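Local coordinates for xylooligosaccharide oxidase (Myceliophthora thermophila, PDB 5L6G), which oxidises the C1 hydroxyl of xylooligosaccharides and related sugars to lactones with bicovalently bound FAD, passing the electrons to oxygen to give hydrogen peroxide, at residues H125-Q130 with F225-A230; A213-G218 with F486-A491; E238-W243 with A277-L282; S387-V392 with A400-E405. One frame throughout, in Å; residues are numbered along the deposited sequence.

Interaction 1: residues H125-Q130 with F225-A230. With NAG (2-acetamido-2-deoxy-beta-D-glucopyranose), chain B.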
# COMPACT_ATOMS: atom_id res chain seq x y z
N HIS A 125 17.30 7.01 16.92
CA HIS A 125 16.00 6.36 16.70
C HIS A 125 15.75 6.05 15.22
O HIS A 125 14.60 5.96 14.80
CB HIS A 125 14.86 7.19 17.27
CG HIS A 125 15.14 7.76 18.62
ND1 HIS A 125 15.46 6.98 19.71
CD2 HIS A 125 15.16 9.04 19.06
CE1 HIS A 125 15.66 7.75 20.76
NE2 HIS A 125 15.48 9.01 20.40
N ILE A 126 16.82 5.90 14.44
CA ILE A 126 16.70 5.50 13.05
C ILE A 126 16.70 3.97 13.00
O ILE A 126 17.57 3.33 13.59
CB ILE A 126 17.89 5.99 12.19
CG1 ILE A 126 18.03 7.51 12.25
CG2 ILE A 126 17.74 5.52 10.74
CD1 ILE A 126 16.91 8.28 11.61
N ALA A 127 15.72 3.40 12.30
CA ALA A 127 15.64 1.96 12.17
C ALA A 127 16.21 1.53 10.84
O ALA A 127 15.81 2.05 9.80
CB ALA A 127 14.20 1.50 12.26
N THR A 128 17.12 0.57 10.88
CA THR A 128 17.61 -0.06 9.67
C THR A 128 16.80 -1.33 9.41
O THR A 128 16.79 -2.26 10.22
CB THR A 128 19.12 -0.33 9.74
OG1 THR A 128 19.79 0.90 10.00
CG2 THR A 128 19.64 -0.92 8.43
N VAL A 129 16.13 -1.36 8.27
CA VAL A 129 15.12 -2.37 8.03
C VAL A 129 15.44 -3.10 6.74
O VAL A 129 15.49 -2.50 5.68
CB VAL A 129 13.74 -1.72 7.90
CG1 VAL A 129 12.69 -2.78 7.59
CG2 VAL A 129 13.42 -0.92 9.16
N GLN A 130 15.63 -4.40 6.85
CA GLN A 130 15.83 -5.22 5.69
C GLN A 130 14.55 -5.32 4.89
O GLN A 130 13.44 -5.24 5.42
CB GLN A 130 16.33 -6.59 6.11
CG GLN A 130 17.75 -6.54 6.64
CD GLN A 130 18.37 -7.89 6.70
OE1 GLN A 130 17.87 -8.79 7.37
NE2 GLN A 130 19.50 -8.06 5.99
N PHE A 225 14.62 4.04 8.26
CA PHE A 225 13.40 4.74 8.57
C PHE A 225 13.64 5.60 9.79
O PHE A 225 14.17 5.13 10.80
CB PHE A 225 12.28 3.74 8.89
CG PHE A 225 11.64 3.12 7.68
CD1 PHE A 225 10.56 3.73 7.06
CD2 PHE A 225 12.10 1.93 7.18
CE1 PHE A 225 9.96 3.16 5.94
CE2 PHE A 225 11.52 1.36 6.07
CZ PHE A 225 10.44 1.97 5.45
N LYS A 226 13.23 6.86 9.70
CA LYS A 226 13.00 7.65 10.90
C LYS A 226 11.80 7.07 11.66
O LYS A 226 10.98 6.32 11.10
CB LYS A 226 12.72 9.11 10.52
CG LYS A 226 13.98 9.90 10.23
CD LYS A 226 13.68 11.26 9.60
CE LYS A 226 14.96 12.10 9.50
NZ LYS A 226 14.80 13.29 8.60
N THR A 227 11.70 7.44 12.93
CA THR A 227 10.59 6.98 13.75
C THR A 227 10.08 8.12 14.61
O THR A 227 10.78 9.10 14.83
CB THR A 227 11.02 5.83 14.68
OG1 THR A 227 12.00 6.30 15.63
CG2 THR A 227 11.58 4.68 13.90
N PHE A 228 8.87 7.96 15.11
CA PHE A 228 8.34 8.83 16.16
C PHE A 228 8.20 8.03 17.44
O PHE A 228 8.19 6.80 17.41
CB PHE A 228 7.01 9.48 15.75
CG PHE A 228 5.92 8.50 15.40
CD1 PHE A 228 5.07 7.99 16.37
CD2 PHE A 228 5.69 8.14 14.06
CE1 PHE A 228 4.05 7.12 16.04
CE2 PHE A 228 4.68 7.26 13.72
CZ PHE A 228 3.86 6.74 14.71
N ALA A 229 8.16 8.71 18.59
CA ALA A 229 7.88 8.04 19.86
C ALA A 229 6.44 7.53 19.81
O ALA A 229 5.52 8.30 19.56
CB ALA A 229 8.06 9.00 21.03
N ALA A 230 6.24 6.24 20.03
CA ALA A 230 4.90 5.68 20.00
C ALA A 230 4.05 6.32 21.11
O ALA A 230 4.52 6.43 22.24
CB ALA A 230 4.97 4.18 20.21
C1 NAG B . 19.74 -10.96 11.30
C2 NAG B . 20.70 -11.67 10.38
C3 NAG B . 21.29 -12.94 10.98
C4 NAG B . 21.73 -12.72 12.42
C5 NAG B . 20.65 -12.04 13.25
C6 NAG B . 21.23 -11.63 14.60
C7 NAG B . 20.14 -11.34 8.01
C8 NAG B . 19.34 -11.81 6.84
N2 NAG B . 19.98 -11.99 9.15
O3 NAG B . 22.39 -13.27 10.17
O4 NAG B . 21.98 -13.97 13.06
O5 NAG B . 20.19 -10.86 12.63
O6 NAG B . 20.37 -10.72 15.25
O7 NAG B . 20.91 -10.39 7.84
O HOH W 1 14.14 9.02 13.97

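Interaction 2: residues A213-G218 with F486-A491. With FAD (flavin-adenine dinucleotide), chain D.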
# COMPACT_ATOMS: atom_id res chain seq x y z
N ALA A 213 7.13 5.20 -6.45
CA ALA A 213 7.17 4.32 -7.62
C ALA A 213 8.35 3.37 -7.59
O ALA A 213 8.81 2.90 -8.64
CB ALA A 213 7.17 5.16 -8.89
N GLY A 214 8.83 3.04 -6.39
CA GLY A 214 10.11 2.35 -6.20
C GLY A 214 10.26 0.96 -6.80
O GLY A 214 11.37 0.48 -6.98
N SER A 215 9.16 0.33 -7.17
CA SER A 215 9.21 -0.96 -7.85
C SER A 215 9.84 -0.88 -9.23
O SER A 215 10.17 -1.91 -9.81
CB SER A 215 7.80 -1.56 -7.99
OG SER A 215 6.88 -0.62 -8.53
N ASN A 216 9.99 0.32 -9.75
CA ASN A 216 10.43 0.50 -11.13
C ASN A 216 11.91 0.78 -11.31
O ASN A 216 12.39 0.78 -12.44
CB ASN A 216 9.65 1.66 -11.75
CG ASN A 216 8.19 1.34 -11.91
OD1 ASN A 216 7.82 0.56 -12.78
ND2 ASN A 216 7.35 1.93 -11.06
N PHE A 217 12.63 1.05 -10.22
CA PHE A 217 13.98 1.61 -10.34
C PHE A 217 15.15 0.79 -9.83
O PHE A 217 16.28 1.18 -10.05
CB PHE A 217 13.99 3.00 -9.72
CG PHE A 217 12.98 3.90 -10.34
CD1 PHE A 217 13.24 4.49 -11.56
CD2 PHE A 217 11.74 4.07 -9.76
CE1 PHE A 217 12.29 5.28 -12.17
CE2 PHE A 217 10.80 4.87 -10.37
CZ PHE A 217 11.08 5.49 -11.57
N GLY A 218 14.88 -0.34 -9.18
CA GLY A 218 15.94 -1.16 -8.63
C GLY A 218 15.36 -2.00 -7.51
O GLY A 218 14.16 -1.95 -7.27
N PHE A 486 13.40 -4.62 -14.66
CA PHE A 486 12.40 -4.77 -13.60
C PHE A 486 10.96 -4.66 -14.09
O PHE A 486 10.07 -4.29 -13.34
CB PHE A 486 12.68 -3.75 -12.50
CG PHE A 486 14.06 -3.88 -11.91
CD1 PHE A 486 14.44 -5.07 -11.28
CD2 PHE A 486 14.96 -2.84 -11.96
CE1 PHE A 486 15.70 -5.21 -10.71
CE2 PHE A 486 16.23 -2.98 -11.41
CZ PHE A 486 16.60 -4.16 -10.78
N TYR A 487 10.75 -5.06 -15.34
CA TYR A 487 9.46 -4.95 -15.99
C TYR A 487 8.40 -5.73 -15.26
O TYR A 487 8.64 -6.82 -14.76
CB TYR A 487 9.57 -5.48 -17.44
CG TYR A 487 8.22 -5.60 -18.09
CD1 TYR A 487 7.62 -4.49 -18.66
CD2 TYR A 487 7.50 -6.80 -18.06
CE1 TYR A 487 6.37 -4.58 -19.23
CE2 TYR A 487 6.24 -6.89 -18.63
CZ TYR A 487 5.67 -5.77 -19.20
OH TYR A 487 4.42 -5.82 -19.76
N TYR A 488 7.22 -5.13 -15.18
CA TYR A 488 6.00 -5.85 -14.91
C TYR A 488 4.92 -5.12 -15.70
O TYR A 488 5.18 -4.04 -16.21
CB TYR A 488 5.69 -5.95 -13.42
CG TYR A 488 5.56 -4.66 -12.66
CD1 TYR A 488 6.68 -4.02 -12.15
CD2 TYR A 488 4.32 -4.13 -12.38
CE1 TYR A 488 6.57 -2.85 -11.39
CE2 TYR A 488 4.20 -2.97 -11.64
CZ TYR A 488 5.32 -2.33 -11.15
OH TYR A 488 5.16 -1.19 -10.38
N PRO A 489 3.73 -5.72 -15.84
CA PRO A 489 2.77 -5.18 -16.83
C PRO A 489 2.24 -3.77 -16.57
O PRO A 489 1.70 -3.16 -17.48
CB PRO A 489 1.65 -6.22 -16.79
CG PRO A 489 2.38 -7.50 -16.49
CD PRO A 489 3.35 -7.08 -15.42
N GLN A 490 2.41 -3.26 -15.35
CA GLN A 490 2.10 -1.86 -15.08
C GLN A 490 3.31 -1.04 -14.66
O GLN A 490 3.17 -0.02 -13.99
CB GLN A 490 0.98 -1.76 -14.04
CG GLN A 490 -0.31 -2.39 -14.55
CD GLN A 490 -1.45 -2.28 -13.57
OE1 GLN A 490 -1.24 -2.11 -12.37
NE2 GLN A 490 -2.67 -2.39 -14.07
N ALA A 491 4.50 -1.46 -15.10
CA ALA A 491 5.71 -0.70 -14.85
C ALA A 491 5.73 0.59 -15.66
O ALA A 491 5.20 0.67 -16.79
CB ALA A 491 6.96 -1.50 -15.15
PA FAD D . 5.11 -7.49 -3.01
O1A FAD D . 6.28 -8.29 -2.48
O2A FAD D . 4.08 -8.24 -3.80
O5B FAD D . 5.63 -6.20 -3.76
C5B FAD D . 4.78 -5.22 -4.34
C4B FAD D . 5.53 -4.44 -5.39
O4B FAD D . 6.65 -3.79 -4.78
C3B FAD D . 6.09 -5.32 -6.49
O3B FAD D . 6.14 -4.59 -7.69
C2B FAD D . 7.50 -5.60 -6.03
O2B FAD D . 8.38 -5.99 -7.07
C1B FAD D . 7.86 -4.29 -5.37
N9A FAD D . 8.89 -4.49 -4.35
C8A FAD D . 8.86 -5.29 -3.29
N7A FAD D . 10.02 -5.21 -2.59
C5A FAD D . 10.76 -4.31 -3.24
C6A FAD D . 12.11 -3.77 -3.05
N6A FAD D . 12.80 -4.21 -1.98
N1A FAD D . 12.56 -2.88 -3.96
C2A FAD D . 11.83 -2.46 -5.00
N3A FAD D . 10.57 -2.93 -5.24
C4A FAD D . 10.02 -3.84 -4.38
N1 FAD D . -1.84 -0.92 1.80
C2 FAD D . -2.02 0.26 2.47
O2 FAD D . -1.62 1.33 1.94
N3 FAD D . -2.58 0.28 3.71
C4 FAD D . -2.98 -0.85 4.35
O4 FAD D . -3.50 -0.85 5.50
C4X FAD D . -2.82 -2.16 3.68
N5 FAD D . -3.20 -3.35 4.25
C5X FAD D . -3.02 -4.57 3.62
C6 FAD D . -3.39 -5.78 4.22
C7 FAD D . -3.19 -6.99 3.53
C7M FAD D . -3.62 -8.27 4.21
C8 FAD D . -2.55 -7.02 2.17
C8M FAD D . -2.27 -8.32 1.44
C9 FAD D . -2.19 -5.80 1.61
C9A FAD D . -2.41 -4.58 2.26
N10 FAD D . -2.06 -3.33 1.68
C10 FAD D . -2.23 -2.11 2.34
C1' FAD D . -1.46 -3.24 0.36
C2' FAD D . 0.03 -3.24 0.40
O2' FAD D . 0.45 -1.93 0.79
C3' FAD D . 0.50 -3.50 -1.02
O3' FAD D . -0.03 -4.73 -1.52
C4' FAD D . 2.03 -3.54 -1.03
O4' FAD D . 2.49 -3.07 -2.31
C5' FAD D . 2.50 -4.94 -0.73
O5' FAD D . 3.88 -4.91 -0.38
P FAD D . 4.65 -6.29 -0.36
O1P FAD D . 6.11 -6.09 -0.17
O2P FAD D . 3.96 -7.24 0.58
O3P FAD D . 4.25 -6.88 -1.80
O HOH W 2 9.63 -4.90 -9.98
O HOH W 3 4.37 1.12 -11.69
O HOH W 4 9.75 -1.65 -13.61

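Interaction 3: residues E238-W243 with A277-L282. With XYS (alpha-D-xylopyranose), chain K.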
# COMPACT_ATOMS: atom_id res chain seq x y z
N GLU A 238 -15.83 3.08 16.74
CA GLU A 238 -16.65 2.92 15.57
C GLU A 238 -17.85 3.84 15.63
O GLU A 238 -18.31 4.22 16.72
CB GLU A 238 -17.10 1.46 15.49
CG GLU A 238 -15.99 0.54 15.05
CD GLU A 238 -16.18 -0.92 15.41
OE1 GLU A 238 -17.32 -1.36 15.64
OE2 GLU A 238 -15.14 -1.63 15.41
N ILE A 239 -18.34 4.22 14.46
CA ILE A 239 -19.59 4.96 14.36
C ILE A 239 -20.37 4.31 13.25
O ILE A 239 -20.00 4.44 12.09
CB ILE A 239 -19.39 6.45 14.03
CG1 ILE A 239 -18.47 7.13 15.06
CG2 ILE A 239 -20.75 7.15 13.94
CD1 ILE A 239 -17.88 8.45 14.60
N ASN A 240 -21.45 3.62 13.63
CA ASN A 240 -22.28 2.97 12.64
C ASN A 240 -23.09 4.01 11.88
O ASN A 240 -23.59 4.96 12.47
CB ASN A 240 -23.20 1.94 13.29
CG ASN A 240 -22.45 0.70 13.72
OD1 ASN A 240 -21.57 0.23 13.00
ND2 ASN A 240 -22.79 0.17 14.88
N LEU A 241 -23.18 3.83 10.56
CA LEU A 241 -23.82 4.79 9.69
C LEU A 241 -25.04 4.15 9.07
O LEU A 241 -24.95 3.02 8.58
CB LEU A 241 -22.86 5.22 8.59
CG LEU A 241 -21.58 5.92 9.04
CD1 LEU A 241 -20.61 6.02 7.86
CD2 LEU A 241 -21.92 7.27 9.63
N PRO A 242 -26.17 4.88 9.03
CA PRO A 242 -27.41 4.33 8.50
C PRO A 242 -27.48 4.42 6.99
O PRO A 242 -28.45 4.96 6.44
CB PRO A 242 -28.47 5.23 9.13
CG PRO A 242 -27.79 6.54 9.20
CD PRO A 242 -26.39 6.22 9.61
N TRP A 243 -26.50 3.85 6.31
CA TRP A 243 -26.36 4.04 4.88
C TRP A 243 -27.07 2.92 4.11
O TRP A 243 -26.46 2.13 3.41
CB TRP A 243 -24.89 4.18 4.52
CG TRP A 243 -24.29 5.52 4.90
CD1 TRP A 243 -24.80 6.45 5.78
CD2 TRP A 243 -23.05 6.05 4.44
NE1 TRP A 243 -23.97 7.52 5.86
CE2 TRP A 243 -22.88 7.31 5.06
CE3 TRP A 243 -22.08 5.59 3.54
CZ2 TRP A 243 -21.77 8.11 4.82
CZ3 TRP A 243 -20.97 6.40 3.30
CH2 TRP A 243 -20.83 7.65 3.94
N ALA A 277 -22.05 -5.06 2.38
CA ALA A 277 -23.48 -5.17 2.11
C ALA A 277 -24.34 -5.14 3.37
O ALA A 277 -25.57 -4.92 3.26
CB ALA A 277 -23.79 -6.45 1.34
N PHE A 278 -23.73 -5.43 4.52
CA PHE A 278 -24.45 -5.72 5.76
C PHE A 278 -24.23 -4.70 6.86
O PHE A 278 -25.01 -4.64 7.81
CB PHE A 278 -24.09 -7.14 6.22
CG PHE A 278 -24.02 -8.11 5.07
CD1 PHE A 278 -25.18 -8.50 4.43
CD2 PHE A 278 -22.81 -8.55 4.58
CE1 PHE A 278 -25.14 -9.37 3.34
CE2 PHE A 278 -22.77 -9.43 3.51
CZ PHE A 278 -23.92 -9.83 2.89
N GLN A 279 -23.20 -3.87 6.74
CA GLN A 279 -23.01 -2.78 7.69
C GLN A 279 -22.08 -1.73 7.09
O GLN A 279 -21.24 -2.06 6.26
CB GLN A 279 -22.42 -3.31 9.02
CG GLN A 279 -22.20 -2.22 10.05
CD GLN A 279 -22.20 -2.75 11.47
OE1 GLN A 279 -23.23 -2.70 12.15
NE2 GLN A 279 -21.07 -3.26 11.91
N THR A 280 -22.28 -0.48 7.50
CA THR A 280 -21.39 0.62 7.15
C THR A 280 -21.04 1.36 8.44
O THR A 280 -21.92 1.62 9.26
CB THR A 280 -22.03 1.59 6.16
OG1 THR A 280 -22.38 0.88 4.94
CG2 THR A 280 -21.04 2.72 5.82
N GLN A 281 -19.77 1.67 8.63
CA GLN A 281 -19.40 2.38 9.84
C GLN A 281 -18.11 3.12 9.62
O GLN A 281 -17.31 2.74 8.75
CB GLN A 281 -19.24 1.41 11.01
CG GLN A 281 -18.19 0.34 10.78
CD GLN A 281 -17.92 -0.54 11.98
OE1 GLN A 281 -16.85 -1.12 12.10
NE2 GLN A 281 -18.88 -0.64 12.88
N LEU A 282 -17.93 4.20 10.39
CA LEU A 282 -16.64 4.79 10.52
C LEU A 282 -15.88 3.94 11.51
O LEU A 282 -16.48 3.45 12.47
CB LEU A 282 -16.72 6.23 11.00
CG LEU A 282 -17.34 7.19 9.98
CD1 LEU A 282 -18.09 8.29 10.71
CD2 LEU A 282 -16.27 7.75 9.08
C1 XYS K . -27.96 -7.11 2.20
C2 XYS K . -28.09 -6.06 1.10
C3 XYS K . -29.46 -6.15 0.42
C4 XYS K . -29.58 -7.56 -0.13
C5 XYS K . -29.55 -8.52 1.04
O1 XYS K . -28.85 -6.75 3.25
O2 XYS K . -27.89 -4.76 1.65
O3 XYS K . -29.59 -5.16 -0.62
O4 XYS K . -30.79 -7.73 -0.86
O5 XYS K . -28.28 -8.43 1.71
O HOH W 5 -24.65 0.27 9.05
O HOH W 6 -24.72 0.05 4.58

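Interaction 4: residues S387-V392 with A400-E405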
# COMPACT_ATOMS: atom_id res chain seq x y z
N SER A 387 -4.26 16.86 7.70
CA SER A 387 -3.63 15.62 7.34
C SER A 387 -2.11 15.77 7.16
O SER A 387 -1.63 16.64 6.43
CB SER A 387 -4.24 15.07 6.06
OG SER A 387 -3.52 13.93 5.61
N ALA A 388 -1.35 14.90 7.83
CA ALA A 388 0.08 14.85 7.63
C ALA A 388 0.40 14.35 6.22
O ALA A 388 1.42 14.75 5.64
CB ALA A 388 0.72 13.94 8.68
N VAL A 389 -0.47 13.51 5.65
CA VAL A 389 -0.23 12.97 4.31
C VAL A 389 -0.11 14.10 3.29
O VAL A 389 0.84 14.15 2.52
CB VAL A 389 -1.33 11.99 3.87
CG1 VAL A 389 -1.14 11.58 2.41
CG2 VAL A 389 -1.34 10.75 4.76
N THR A 390 -1.07 15.01 3.32
CA THR A 390 -1.14 16.07 2.34
C THR A 390 -0.46 17.37 2.79
O THR A 390 -0.66 18.42 2.20
CB THR A 390 -2.62 16.31 1.95
OG1 THR A 390 -3.40 16.46 3.14
CG2 THR A 390 -3.17 15.14 1.18
N ARG A 391 0.36 17.30 3.84
CA ARG A 391 1.27 18.39 4.19
C ARG A 391 2.65 18.18 3.58
O ARG A 391 3.47 19.08 3.58
CB ARG A 391 1.39 18.52 5.71
CG ARG A 391 0.26 19.34 6.29
CD ARG A 391 0.29 19.37 7.81
NE ARG A 391 -0.77 20.24 8.32
CZ ARG A 391 -1.26 20.21 9.55
NH1 ARG A 391 -0.80 19.34 10.45
NH2 ARG A 391 -2.21 21.06 9.90
N VAL A 392 2.92 16.98 3.08
CA VAL A 392 4.17 16.74 2.38
C VAL A 392 4.15 17.61 1.11
O VAL A 392 3.18 17.55 0.35
CB VAL A 392 4.34 15.25 2.00
CG1 VAL A 392 5.48 15.07 1.01
CG2 VAL A 392 4.57 14.40 3.24
N ALA A 400 1.99 10.71 -5.81
CA ALA A 400 1.34 11.81 -6.53
C ALA A 400 0.31 12.60 -5.75
O ALA A 400 -0.09 13.69 -6.15
CB ALA A 400 0.70 11.28 -7.82
N PHE A 401 -0.16 12.04 -4.65
CA PHE A 401 -1.42 12.49 -4.07
C PHE A 401 -1.21 13.23 -2.75
O PHE A 401 -1.50 12.70 -1.68
CB PHE A 401 -2.35 11.30 -3.95
CG PHE A 401 -2.49 10.53 -5.24
CD1 PHE A 401 -3.03 11.14 -6.36
CD2 PHE A 401 -2.06 9.24 -5.34
CE1 PHE A 401 -3.13 10.45 -7.55
CE2 PHE A 401 -2.16 8.55 -6.54
CZ PHE A 401 -2.70 9.15 -7.64
N ARG A 402 -0.74 14.47 -2.87
CA ARG A 402 -0.36 15.29 -1.73
C ARG A 402 -1.12 16.59 -1.51
O ARG A 402 -0.83 17.30 -0.56
CB ARG A 402 1.12 15.64 -1.88
CG ARG A 402 2.00 14.43 -1.91
CD ARG A 402 1.91 13.63 -0.62
NE ARG A 402 3.03 12.68 -0.53
CZ ARG A 402 3.34 11.93 0.53
NH1 ARG A 402 2.66 11.98 1.68
NH2 ARG A 402 4.39 11.12 0.44
N ASP A 403 -2.02 16.93 -2.42
CA ASP A 403 -2.84 18.13 -2.30
C ASP A 403 -3.93 17.96 -1.25
O ASP A 403 -4.77 17.09 -1.37
CB ASP A 403 -3.46 18.48 -3.65
CG ASP A 403 -4.05 19.86 -3.66
OD1 ASP A 403 -5.07 20.08 -2.97
OD2 ASP A 403 -3.47 20.74 -4.32
N PRO A 404 -3.93 18.82 -0.22
CA PRO A 404 -4.87 18.62 0.88
C PRO A 404 -6.36 18.79 0.51
O PRO A 404 -7.23 18.30 1.24
CB PRO A 404 -4.42 19.63 1.95
CG PRO A 404 -3.54 20.62 1.25
CD PRO A 404 -3.07 20.01 -0.04
N GLU A 405 -6.65 19.48 -0.59
CA GLU A 405 -8.03 19.59 -1.07
C GLU A 405 -8.36 18.66 -2.26
O GLU A 405 -9.46 18.07 -2.33
CB GLU A 405 -8.37 21.05 -1.37
CG GLU A 405 -8.54 21.90 -0.11
CD GLU A 405 -7.24 22.27 0.57
OE1 GLU A 405 -6.38 22.88 -0.09
OE2 GLU A 405 -7.07 21.97 1.79
O HOH W 7 1.02 19.10 -0.24

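Interaction 1: residues H125-Q130 with F225-A230
Ala127 and Phe225 form an antiparallel hydrogen-bonded pair joining strand 127-129 to strand 219-229 in the antiparallel sheet of the PCMH-type FAD-binding domain. Ala127 N donates to Phe225 O at 2.8 Å, and Phe225 N returns the bond to Ala127 O. Both side chains leave on the same face of the sheet, the one packed against helices 135-146 and 160-165. On this face the side chains of Val129 and Phe225 cross obliquely, with Val129 CG2 3.7 Å from Phe225 CD2. Val129 CG1 is anti to the backbone N (chi1 178°), which leaves CG2 beside that N and turned to the phenylalanine; Phe150 stacks on the ring of Phe225. Ile126 and Lys226 instead lie side by side and point the same way, with Ile126 CD1 3.6 Å from Lys226 CG, and the extended lysine chain runs on at the exposed side of the contact. At the far end of segment 125-130, Gln130 NE2 makes a weak bond to O7 of an N-acetylglucosamine, while its OE1 accepts from the backbone N of the glycosylated Asn117. Beyond the Ala127-Phe225 pair, a side chain makes the cross-strand bond: Thr227 OG1, which also bonds Arg148 NE, donates in the carbonyl plane, onto a lone pair of His125 O, at 2.8 Å.

Interaction 2: residues A213-G218 with F486-A491
Ser215 and Tyr488 meet beside the adenosine ribose of FAD, where the loop between helix 204-213 and strand 219-229 lines the cofactor pocket. Their hydroxyls are hydrogen-bonded at 2.6 Å between Ser215 OG and Tyr488 OH, with the serine oxygen lying at the edge of the tyrosine ring, near its plane; Ser215 OG also bonds His166. One face of the Tyr488 ring carries Ala491 N, offset toward the rim, and the opposite face has FAD O3B 4.1 Å above its plane. The ring is thus held between the cofactor and its own backbone, which folds into a type I turn from Tyr488 to Ala491. This turn belongs to the berberine-like C-terminal region, which here reaches back to the PCMH-type FAD-binding domain. Asn216 bridges the two segments: its OD1 lies 3.2 Å from Ala491 CA and accepts from Val492 N, while its ND2 donates to Ala213 O at 3.0 Å. An alanine here would probably leave Val492 N without its side-chain acceptor and open a gap beside Ala491. Water adds further bridges, one molecule joining Asn216 ND2, Tyr488 OH and Gln490 O, another giving its protons to Asn216 OD1 and Phe486 O. Farther along, Phe486 lays its ring against bare backbone, CE2 3.3 Å from Gly218 CA, with Gly218 C over one face toward the rim.

Interaction 3: residues E238-W243 with A277-L282
Gln281 reaches across to two acceptors of the neighbouring strand, where strands 234-240 and 280-286 run antiparallel in the eight-stranded sheet. Its NE2 donates to Asn240 OD1 at 2.8 Å, close to the plane of its own amide, and the two side chains lie side by side, their amide planes 22° apart. The other bond of NE2, to Glu238 OE1 at 3.3 Å, is longer and comes from above the carboxylate plane, 58° out of it. Gln281 OE1 in turn accepts from Gln283 NE2. The backbone is paired by Ile239 N with Leu282 O, Leu282 N with Ile239 O, and Leu241 N with Thr280 O at 2.9 Å. Beyond this last bond a water takes over, accepting from Thr280 N and donating to Leu241 O; a second links Trp243 O with Thr280 OG1. On the other face of the sheet Ile239 and Leu282 pack side by side, their CD1 atoms 3.9 Å apart, against helix 290-304. Outside the paired strands, Ala277 O accepts from O2 of a bound xylose at 2.8 Å. Since NE2 faces two acceptors while OE1 faces a donor, the Gln281 amide has one well-matched orientation, and a flip would probably set its oxygen against both Asn240 OD1 and Glu238 OE1.

Interaction 4: residues S387-V392 with A400-E405
Arg402 lays its guanidinium against Val392 within the long loop that joins strands 374-381 and 409-417, and this is the close-packed part of the contact. Val392 CB stands 3.5 Å above one face of the flat group, offset toward the rim, and CG2 of the same valine is 3.5 Å from Arg402 NH1. At the edge, Arg402 NH1 donates to Val389 O at 3.0 Å, the acceptor lying 15° out of the guanidinium plane. The arginine chain bends at chi2 (-61°), turning CD back to within 3.4 Å of Val389 O, and NH2 forms a salt bridge with Asp181. An alanine in place of Arg402 would probably leave the Asp181 carboxylate without this charged mate, strip Val389 O of its side-chain donor and uncover the side of Val392. Thr390 is buried alongside: its CB packs 3.4 Å from CA of the partly exposed Pro404, and CG2 turns to the backbone of Arg402 and Asp403. Toward solvent the contact thins out. The exposed Arg391, whose CB is directed away from segment 400-405, forms a salt bridge with Glu267. Asp403, whose CB points away from segment 387-392, turns to the backbone that follows: its OD1 accepts from Arg406 N and also, on the anti side of the carboxylate, from Glu405 N at 2.9 Å, closing an Asx turn.

In the fold
From the N terminus, segment 125-130 comes first, and interaction 1 closes a loop of 94 residues when strand 219-229 returns to it. Before that loop closes, interaction 2 opens at 213-218, so the two cross; its partner, 486-491, follows after 267 intervening residues and ties the C-terminal region to the FAD-binding domain. Interactions 3 and 4 follow in series, both nested in that long loop. Strand 234-240 comes directly after strand 219-229, and interaction 3 pairs it with 280-286 in the eight-stranded sheet. Interaction 4 closes a short loop between two other strands of that sheet. Interactions 2 and 3 lie on opposite sides of the chain's centre, their own centres 37 Å apart.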